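Local atomic coordinates of peptidylprolyl isomerase PrsA (Bacillus anthracis, PDB entry 6VJ4), a protein that catalyses the cis-trans isomerisation of peptidyl-proline bonds, helps secreted proteins fold outside the cell after translocation, and is important for secretion of the protective antigen. Residues I93-V97 and R219-F225; V102-P108 and L201-V207; A123-K127 and I180-V184. The contacts are given in a common frame with arbitrary orientation. Where two conformers were deposited one is given. Numbering follows the deposited sequence.

Overall arrangement
The chain enters and leaves its parvulin-type (PpiC) isomerase domain between helical parts, and the three contacts are nested accordingly. Contact 1 is outermost, contact 2 lies inside the loop it closes, and contact 3 lies inside both. Contacts 1 and 2 both use helix 204-220. Their centres are about 20 Å apart, and they touch where V97 CG1 packs on V102 CG2 at 3.9 Å. Contact 2 sits where the chain passes into and out of the isomerase domain. Contact 3 lies within that domain, its centre about 33 Å from that of contact 1 and about 30 Å from that of contact 2. The helical part and the isomerase domain are thus joined by two neighbouring chain passages.

Contact 1 of 3, residues I93-V97 and R219-F225; sequences IKQSV and RTADPIF
I93-Q95 lies in the last part of helix 76-95, R219-T220 in that of helix 204-220. After A221 and D222 the next helix starts at P223. The nearest CA atoms are those of I93 and T220, 6.3 Å apart. R219 is extended (m, t, t) and reaches S96 through its NH1. This atom donates to S96 OG at 3.0 Å and, more weakly, to S96 O, also at 3.0 Å. The S96 hydroxyl (p) in turn donates to I93 O at 2.6 Å, so it is donor and acceptor at once. S96 N also donates to I93 O, weakly, at 3.1 Å, so this carbonyl takes two bonds. D101 is a further, long and weak ion-pair partner of R219. T220 OG1 is satisfied by E216 O, and V97 O accepts from R212. D222 is an N-cap: its OD1 accepts from I224 N at 3.2 Å, a weak bond. I93 CG2 makes an apolar contact with F225 CE1 at 4.2 Å. Van der Waals contacts join I93 CG2 to R219 CB (3.5 Å) and T220 OG1 (3.4 Å), and S96 OG to F225 CZ (3.4 Å). The arrangement is a helix-end junction in the helical part of this foldase, with an arginine donating to the serine that follows one helix and an Asp N-cap starting another.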
loop_
_atom_site.group_PDB
_atom_site.type_symbol
_atom_site.label_atom_id
_atom_site.label_comp_id
_atom_site.label_asym_id
_atom_site.label_seq_id
_atom_site.Cartn_x
_atom_site.Cartn_y
_atom_site.Cartn_z
ATOM N N ILE A 93 11.007 -12.937 -11.393
ATOM C CA ILE A 93 10.483 -13.624 -12.611
ATOM C C ILE A 93 11.176 -14.985 -12.733
ATOM O O ILE A 93 10.490 -15.967 -13.068
ATOM C CB ILE A 93 10.663 -12.739 -13.862
ATOM C CG1 ILE A 93 9.869 -11.435 -13.731
ATOM C CG2 ILE A 93 10.280 -13.495 -15.126
ATOM C CD1 ILE A 93 10.162 -10.420 -14.804
ATOM N N LYS A 94 12.476 -15.041 -12.439
ATOM C CA LYS A 94 13.216 -16.327 -12.516
ATOM C C LYS A 94 12.651 -17.296 -11.470
ATOM O O LYS A 94 12.525 -18.488 -11.788
ATOM C CB LYS A 94 14.721 -16.097 -12.345
ATOM C CG LYS A 94 15.578 -17.347 -12.473
ATOM C CD LYS A 94 17.059 -17.079 -12.641
ATOM C CE LYS A 94 17.834 -18.348 -12.945
ATOM N NZ LYS A 94 19.276 -18.090 -13.171
ATOM N N GLN A 95 12.293 -16.803 -10.278
ATOM C CA GLN A 95 11.743 -17.689 -9.220
ATOM C C GLN A 95 10.272 -18.017 -9.498
ATOM O O GLN A 95 9.801 -19.018 -8.949
ATOM C CB GLN A 95 11.942 -17.066 -7.837
ATOM C CG GLN A 95 13.409 -17.022 -7.434
ATOM C CD GLN A 95 13.657 -16.400 -6.081
ATOM O OE1 GLN A 95 14.793 -16.114 -5.718
ATOM N NE2 GLN A 95 12.597 -16.201 -5.316
ATOM N N SER A 96 9.590 -17.246 -10.351
ATOM C CA SER A 96 8.160 -17.527 -10.660
ATOM C C SER A 96 8.031 -18.846 -11.437
ATOM O O SER A 96 6.915 -19.393 -11.504
ATOM C CB SER A 96 7.540 -16.411 -11.458
ATOM O OG SER A 96 7.952 -16.469 -12.818
ATOM N N VAL A 97 9.124 -19.323 -12.023
ATOM C CA VAL A 97 9.057 -20.570 -12.848
ATOM C C VAL A 97 9.211 -21.770 -11.914
ATOM O O VAL A 97 10.322 -21.982 -11.374
ATOM C CB VAL A 97 10.095 -20.573 -13.983
ATOM C CG1 VAL A 97 10.007 -21.843 -14.821
ATOM C CG2 VAL A 97 9.955 -19.348 -14.877
ATOM N N ARG A 219 8.905 -14.824 -19.939
ATOM C CA ARG A 219 8.255 -14.054 -18.849
ATOM C C ARG A 219 9.002 -12.736 -18.597
ATOM O O ARG A 219 8.337 -11.756 -18.209
ATOM C CB ARG A 219 8.176 -14.898 -17.576
ATOM C CG ARG A 219 7.178 -16.041 -17.671
ATOM C CD ARG A 219 7.100 -16.844 -16.395
ATOM N NE ARG A 219 6.068 -17.860 -16.488
ATOM C CZ ARG A 219 5.689 -18.642 -15.489
ATOM N NH1 ARG A 219 6.255 -18.520 -14.301
ATOM N NH2 ARG A 219 4.742 -19.544 -15.685
ATOM N N THR A 220 10.325 -12.721 -18.792
ATOM C CA THR A 220 11.133 -11.498 -18.556
ATOM C C THR A 220 10.885 -10.489 -19.685
ATOM O O THR A 220 10.822 -9.280 -19.385
ATOM C CB THR A 220 12.624 -11.838 -18.424
ATOM O OG1 THR A 220 12.776 -12.708 -17.301
ATOM C CG2 THR A 220 13.493 -10.613 -18.228
ATOM N N ALA A 221 10.746 -10.972 -20.924
ATOM C CA ALA A 221 10.529 -10.087 -22.095
ATOM C C ALA A 221 9.048 -9.702 -22.218
ATOM O O ALA A 221 8.715 -8.950 -23.154
ATOM C CB ALA A 221 11.019 -10.772 -23.348
ATOM N N ASP A 222 8.203 -10.173 -21.296
ATOM C CA ASP A 222 6.744 -9.894 -21.356
ATOM C C ASP A 222 6.381 -8.872 -20.281
ATOM O O ASP A 222 6.421 -9.182 -19.093
ATOM C CB ASP A 222 5.947 -11.193 -21.208
ATOM C CG ASP A 222 4.442 -11.036 -21.341
ATOM O OD1 ASP A 222 3.997 -9.931 -21.714
ATOM O OD2 ASP A 222 3.728 -12.029 -21.068
ATOM N N PRO A 223 6.029 -7.620 -20.655
ATOM C CA PRO A 223 5.642 -6.606 -19.674
ATOM C C PRO A 223 4.339 -6.992 -18.956
ATOM O O PRO A 223 4.239 -6.755 -17.773
ATOM C CB PRO A 223 5.447 -5.324 -20.502
ATOM C CG PRO A 223 6.143 -5.605 -21.822
ATOM C CD PRO A 223 6.010 -7.098 -22.030
ATOM N N ILE A 224 3.394 -7.587 -19.693
ATOM C CA ILE A 224 2.078 -8.021 -19.130
ATOM C C ILE A 224 2.324 -8.956 -17.938
ATOM O O ILE A 224 1.681 -8.744 -16.893
ATOM C CB ILE A 224 1.206 -8.689 -20.217
ATOM C CG1 ILE A 224 0.972 -7.756 -21.410
ATOM C CG2 ILE A 224 -0.107 -9.194 -19.628
ATOM C CD1 ILE A 224 0.204 -8.389 -22.551
ATOM N N PHE A 225 3.218 -9.942 -18.087
ATOM C CA PHE A 225 3.497 -10.905 -16.986
ATOM C C PHE A 225 4.151 -10.189 -15.797
ATOM O O PHE A 225 3.648 -10.338 -14.672
ATOM C CB PHE A 225 4.399 -12.051 -17.453
ATOM C CG PHE A 225 4.746 -13.026 -16.357
ATOM C CD1 PHE A 225 5.797 -12.774 -15.488
ATOM C CD2 PHE A 225 4.001 -14.182 -16.176
ATOM C CE1 PHE A 225 6.101 -13.662 -14.468
ATOM C CE2 PHE A 225 4.309 -15.069 -15.155
ATOM C CZ PHE A 225 5.354 -14.804 -14.300
#

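Contact 2 of 3, residues V102-P108 and L201-V207; sequences VKDHYKP and LKPYDEV
Segment V102-P108 leaves helix 99-104 and becomes extended by K107. Segment L201-V207 runs the other way into helix 204-220, with P203 at its N-cap position. CA atoms pair as Y106 with Y204 at 7.0 Å and P108 with L201 at 5.1 Å. Y106 is the centre of an inverse gamma turn and, with chi1 t, points its ring between the residues of the other segment. The aromatic contact is T-shaped: the edge of Y204 (also chi1 t) meets one face of Y106, with centroids 5.4 Å apart and planes at 84°. Two CH-pi contacts sandwich the Y106 ring. L201 CD2 is 3.6 Å from the Y106 centroid on the opposite face, and Y204 CB is 4.1 Å from it on the Y204 side. Apolar contacts extend this: V207 CG2 touches the ring edge at Y106 CE1, 3.7 Å away; V102 CG1 is 3.9 Å from Y204 CE1; L201 CD2 is 4.0 Å from P108 CD. One hydrogen bond crosses, Y106 OH to K202 O at 2.6 Å. Y204 OH is hydrogen-bonded to E99 OE2, and K107 forms a salt bridge with E169. A T-shaped tyrosine pair with CH-pi contacts thus marks the junction of the two chain passages between helical part and parvulin-type domain.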
loop_
_atom_site.group_PDB
_atom_site.type_symbol
_atom_site.label_atom_id
_atom_site.label_comp_id
_atom_site.label_asym_id
_atom_site.label_seq_id
_atom_site.Cartn_x
_atom_site.Cartn_y
_atom_site.Cartn_z
ATOM N N VAL A 102 7.539 -25.998 -15.598
ATOM C CA VAL A 102 8.425 -26.660 -16.599
ATOM C C VAL A 102 7.718 -27.915 -17.131
ATOM O O VAL A 102 7.630 -28.059 -18.366
ATOM C CB VAL A 102 9.809 -26.947 -16.007
ATOM C CG1 VAL A 102 10.699 -27.725 -16.968
ATOM C CG2 VAL A 102 10.469 -25.640 -15.591
ATOM N N LYS A 103 7.190 -28.754 -16.238
ATOM C CA LYS A 103 6.499 -29.992 -16.679
ATOM C C LYS A 103 5.293 -29.642 -17.557
ATOM O O LYS A 103 5.063 -30.374 -18.506
ATOM C CB LYS A 103 6.026 -30.836 -15.492
ATOM C CG LYS A 103 7.131 -31.442 -14.646
ATOM C CD LYS A 103 6.601 -32.389 -13.580
ATOM C CE LYS A 103 7.673 -32.885 -12.636
ATOM N NZ LYS A 103 8.792 -33.527 -13.367
ATOM N N ASP A 104 4.574 -28.555 -17.256
ATOM C CA ASP A 104 3.374 -28.163 -18.049
ATOM C C ASP A 104 3.759 -27.730 -19.467
ATOM O O ASP A 104 2.836 -27.637 -20.310
ATOM C CB ASP A 104 2.585 -27.031 -17.387
ATOM C CG ASP A 104 1.861 -27.436 -16.119
ATOM O OD1 ASP A 104 1.724 -28.668 -15.882
ATOM O OD2 ASP A 104 1.452 -26.515 -15.366
ATOM N N HIS A 105 5.035 -27.426 -19.702
ATOM C CA HIS A 105 5.509 -26.995 -21.043
ATOM C C HIS A 105 6.310 -28.122 -21.700
ATOM O O HIS A 105 6.936 -27.855 -22.711
ATOM C CB HIS A 105 6.311 -25.693 -20.943
ATOM C CG HIS A 105 5.473 -24.508 -20.613
ATOM N ND1 HIS A 105 4.936 -24.310 -19.352
ATOM C CD2 HIS A 105 5.052 -23.474 -21.377
ATOM C CE1 HIS A 105 4.230 -23.199 -19.350
ATOM N NE2 HIS A 105 4.282 -22.666 -20.581
ATOM N N TYR A 106 6.278 -29.324 -21.127
ATOM C CA TYR A 106 6.983 -30.473 -21.746
ATOM C C TYR A 106 6.045 -31.075 -22.783
ATOM O O TYR A 106 5.215 -31.942 -22.456
ATOM C CB TYR A 106 7.421 -31.491 -20.703
ATOM C CG TYR A 106 8.074 -32.715 -21.280
ATOM C CD1 TYR A 106 9.310 -32.656 -21.906
ATOM C CD2 TYR A 106 7.496 -33.954 -21.125
ATOM C CE1 TYR A 106 9.925 -33.796 -22.394
ATOM C CE2 TYR A 106 8.102 -35.106 -21.602
ATOM C CZ TYR A 106 9.319 -35.029 -22.252
ATOM O OH TYR A 106 9.893 -36.178 -22.728
ATOM N N LYS A 107 6.159 -30.551 -23.989
ATOM C CA LYS A 107 5.331 -30.980 -25.136
ATOM C C LYS A 107 6.164 -30.921 -26.397
ATOM O O LYS A 107 7.100 -30.127 -26.508
ATOM C CB LYS A 107 4.132 -30.060 -25.322
ATOM C CG LYS A 107 3.223 -29.903 -24.125
ATOM C CD LYS A 107 2.010 -29.056 -24.448
ATOM C CE LYS A 107 1.224 -28.709 -23.207
ATOM N NZ LYS A 107 0.062 -27.844 -23.524
ATOM N N PRO A 108 5.838 -31.744 -27.399
ATOM C CA PRO A 108 6.556 -31.695 -28.659
ATOM C C PRO A 108 6.340 -30.361 -29.378
ATOM O O PRO A 108 5.283 -29.760 -29.212
ATOM C CB PRO A 108 5.938 -32.810 -29.509
ATOM C CG PRO A 108 4.637 -33.164 -28.823
ATOM C CD PRO A 108 4.725 -32.707 -27.386
ATOM N N LEU A 201 9.902 -35.907 -29.232
ATOM C CA LEU A 201 10.177 -35.228 -27.949
ATOM C C LEU A 201 11.241 -36.025 -27.193
ATOM O O LEU A 201 11.061 -37.242 -26.996
ATOM C CB LEU A 201 8.864 -35.115 -27.177
ATOM C CG LEU A 201 8.944 -34.415 -25.828
ATOM C CD1 LEU A 201 9.472 -33.001 -25.970
ATOM C CD2 LEU A 201 7.588 -34.415 -25.141
ATOM N N LYS A 202 12.331 -35.359 -26.812
ATOM C CA LYS A 202 13.403 -36.021 -26.034
ATOM C C LYS A 202 12.914 -36.226 -24.606
ATOM O O LYS A 202 11.935 -35.622 -24.176
ATOM C CB LYS A 202 14.683 -35.182 -26.073
ATOM C CG LYS A 202 15.461 -35.246 -27.379
ATOM C CD LYS A 202 16.652 -34.313 -27.406
ATOM C CE LYS A 202 17.446 -34.390 -28.694
ATOM N NZ LYS A 202 16.635 -33.962 -29.858
ATOM N N PRO A 203 13.573 -37.091 -23.811
ATOM C CA PRO A 203 13.153 -37.308 -22.435
ATOM C C PRO A 203 13.205 -36.007 -21.634
ATOM O O PRO A 203 14.057 -35.161 -21.893
ATOM C CB PRO A 203 14.183 -38.316 -21.910
ATOM C CG PRO A 203 14.688 -38.990 -23.152
ATOM C CD PRO A 203 14.764 -37.886 -24.173
ATOM N N TYR A 204 12.300 -35.900 -20.674
ATOM C CA TYR A 204 12.160 -34.701 -19.817
ATOM C C TYR A 204 13.502 -34.240 -19.237
ATOM O O TYR A 204 13.804 -33.066 -19.336
ATOM C CB TYR A 204 11.151 -34.977 -18.711
ATOM C CG TYR A 204 10.928 -33.817 -17.787
ATOM C CD1 TYR A 204 10.297 -32.675 -18.237
ATOM C CD2 TYR A 204 11.379 -33.840 -16.478
ATOM C CE1 TYR A 204 10.098 -31.593 -17.406
ATOM C CE2 TYR A 204 11.188 -32.764 -15.632
ATOM C CZ TYR A 204 10.524 -31.641 -16.098
ATOM O OH TYR A 204 10.330 -30.567 -15.281
ATOM N N ASP A 205 14.252 -35.146 -18.625
ATOM C CA ASP A 205 15.531 -34.764 -17.974
ATOM C C ASP A 205 16.486 -34.142 -18.995
ATOM O O ASP A 205 17.298 -33.282 -18.603
ATOM C CB ASP A 205 16.132 -35.980 -17.272
ATOM C CG ASP A 205 15.384 -36.336 -16.009
ATOM O OD1 ASP A 205 14.638 -35.480 -15.528
ATOM O OD2 ASP A 205 15.589 -37.454 -15.495
ATOM N N GLU A 206 16.353 -34.524 -20.259
ATOM C CA GLU A 206 17.283 -34.051 -21.305
ATOM C C GLU A 206 16.928 -32.627 -21.723
ATOM O O GLU A 206 17.856 -31.889 -22.066
ATOM C CB GLU A 206 17.270 -35.038 -22.477
ATOM C CG GLU A 206 18.347 -34.774 -23.503
ATOM C CD GLU A 206 18.438 -35.786 -24.635
ATOM O OE1 GLU A 206 18.980 -35.417 -25.696
ATOM O OE2 GLU A 206 17.991 -36.939 -24.449
ATOM N N VAL A 207 15.652 -32.230 -21.625
ATOM C CA VAL A 207 15.238 -30.887 -22.129
ATOM C C VAL A 207 14.698 -29.949 -21.036
ATOM O O VAL A 207 14.490 -28.780 -21.371
ATOM C CB VAL A 207 14.187 -31.061 -23.238
ATOM C CG1 VAL A 207 14.757 -31.796 -24.438
ATOM C CG2 VAL A 207 12.957 -31.758 -22.707
#

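Contact 3 of 3, residues A123-K127 and I180-V184; sequences AKEIK and ISDPV
Both segments lie within the parvulin-type (PpiC) isomerase domain, where one face of helix 120-131 packs on the loop before strand 184-186. A123-K127 is regular helix, with K127 N bonded to A123 O at 3.0 Å. I180-P183 is extended. CA atoms pair as A123 with P183 at 5.8 Å and K127 with D182 at 6.6 Å. A123 is buried, and its CB meets P183 CG at 3.8 Å. The methyl also touches Y190 and V117 of the sheet, so the helix is seated against the strands. K124 adds its backbone N, 3.9 Å from P183 CG, and its own CG, 4.0 Å from P183 CG. K127 (t, p, t, p) folds across the loop. Its CE lies 3.2 Å from S181 O and 3.6 Å from I180 O, and its CD is 4.0 Å from I180 CG2. S181 O is buried here without a hydrogen-bonding partner in the model. K127 NZ makes a salt bridge with D131 in its own helix, and only a long one with D182 OD1 at 3.8 Å. A water accepts from K127 NZ at 2.9 Å and donates to I180 O at 3.0 Å. In the loop, S181 OG donates to D182 O at 2.7 Å. No direct hydrogen bond links the segments. The lysine reaches the loop by close approaches of its CE to carbonyl oxygens, a water and a long ion pair, so the contact relies on shape more than on direct polar bonds.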
loop_
_atom_site.group_PDB
_atom_site.type_symbol
_atom_site.label_atom_id
_atom_site.label_comp_id
_atom_site.label_asym_id
_atom_site.label_seq_id
_atom_site.Cartn_x
_atom_site.Cartn_y
_atom_site.Cartn_z
ATOM N N ALA A 123 -16.366 -17.870 -38.777
ATOM C CA ALA A 123 -15.462 -19.021 -38.504
ATOM C C ALA A 123 -16.201 -20.328 -38.792
ATOM O O ALA A 123 -15.604 -21.224 -39.383
ATOM C CB ALA A 123 -14.953 -18.992 -37.091
ATOM N N LYS A 124 -17.477 -20.407 -38.424
ATOM C CA LYS A 124 -18.265 -21.633 -38.715
ATOM C C LYS A 124 -18.419 -21.800 -40.231
ATOM O O LYS A 124 -18.316 -22.938 -40.707
ATOM C CB LYS A 124 -19.637 -21.569 -38.048
ATOM C CG LYS A 124 -19.637 -21.692 -36.535
ATOM C CD LYS A 124 -21.029 -21.634 -35.945
ATOM C CE LYS A 124 -21.035 -21.784 -34.437
ATOM N NZ LYS A 124 -22.405 -21.655 -33.882
ATOM N N GLU A 125 -18.632 -20.700 -40.952
ATOM C CA GLU A 125 -18.817 -20.805 -42.423
ATOM C C GLU A 125 -17.471 -21.188 -43.052
ATOM O O GLU A 125 -17.487 -21.984 -44.008
ATOM C CB GLU A 125 -19.479 -19.541 -42.963
ATOM C CG GLU A 125 -20.942 -19.415 -42.552
ATOM C CD GLU A 125 -21.835 -20.567 -42.999
ATOM O OE1 GLU A 125 -22.647 -21.040 -42.185
ATOM O OE2 GLU A 125 -21.728 -20.980 -44.167
ATOM N N ILE A 126 -16.353 -20.715 -42.492
ATOM C CA ILE A 126 -15.022 -21.130 -43.026
ATOM C C ILE A 126 -14.851 -22.631 -42.814
ATOM O O ILE A 126 -14.404 -23.302 -43.747
ATOM C CB ILE A 126 -13.886 -20.293 -42.411
ATOM C CG1 ILE A 126 -13.870 -18.917 -43.079
ATOM C CG2 ILE A 126 -12.539 -20.988 -42.541
ATOM C CD1 ILE A 126 -12.963 -17.929 -42.446
ATOM N N LYS A 127 -15.200 -23.130 -41.620
ATOM C CA LYS A 127 -15.074 -24.581 -41.324
ATOM C C LYS A 127 -15.912 -25.392 -42.332
ATOM O O LYS A 127 -15.408 -26.401 -42.853
ATOM C CB LYS A 127 -15.539 -24.858 -39.886
ATOM C CG LYS A 127 -15.453 -26.310 -39.440
ATOM C CD LYS A 127 -14.070 -26.904 -39.593
ATOM C CE LYS A 127 -13.843 -28.171 -38.789
ATOM N NZ LYS A 127 -14.804 -29.235 -39.139
ATOM N N ILE A 180 -8.622 -30.478 -38.848
ATOM C CA ILE A 180 -9.015 -29.048 -38.738
ATOM C C ILE A 180 -9.942 -28.890 -37.532
ATOM O O ILE A 180 -10.897 -29.690 -37.380
ATOM C CB ILE A 180 -9.634 -28.590 -40.060
ATOM C CG1 ILE A 180 -8.649 -28.787 -41.222
ATOM C CG2 ILE A 180 -10.101 -27.142 -39.961
ATOM C CD1 ILE A 180 -9.265 -28.592 -42.595
ATOM N N SER A 181 -9.691 -27.871 -36.728
ATOM C CA SER A 181 -10.508 -27.616 -35.528
ATOM C C SER A 181 -11.832 -26.949 -35.879
ATOM O O SER A 181 -11.950 -26.353 -36.966
ATOM C CB SER A 181 -9.797 -26.718 -34.578
ATOM O OG SER A 181 -9.784 -25.377 -35.064
ATOM N N ASP A 182 -12.772 -27.062 -34.942
ATOM C CA ASP A 182 -13.959 -26.174 -34.968
ATOM C C ASP A 182 -13.436 -24.815 -34.513
ATOM O O ASP A 182 -12.260 -24.695 -34.130
ATOM C CB ASP A 182 -15.060 -26.750 -34.082
ATOM C CG ASP A 182 -15.843 -27.812 -34.820
ATOM O OD1 ASP A 182 -16.213 -27.552 -35.995
ATOM O OD2 ASP A 182 -16.031 -28.877 -34.252
ATOM N N PRO A 183 -14.247 -23.746 -34.555
ATOM C CA PRO A 183 -13.796 -22.425 -34.128
ATOM C C PRO A 183 -13.320 -22.443 -32.680
ATOM O O PRO A 183 -13.997 -23.015 -31.819
ATOM C CB PRO A 183 -15.043 -21.542 -34.286
ATOM C CG PRO A 183 -15.822 -22.261 -35.379
ATOM C CD PRO A 183 -15.641 -23.724 -35.039
ATOM N N VAL A 184 -12.131 -21.889 -32.485
ATOM C CA VAL A 184 -11.476 -21.787 -31.161
ATOM C C VAL A 184 -11.434 -20.321 -30.762
ATOM O O VAL A 184 -10.735 -19.540 -31.448
ATOM C CB VAL A 184 -10.061 -22.390 -31.210
ATOM C CG1 VAL A 184 -9.354 -22.231 -29.877
ATOM C CG2 VAL A 184 -10.105 -23.839 -31.658
HETATM O O HOH W 1 -13.199 -31.449 -38.284
#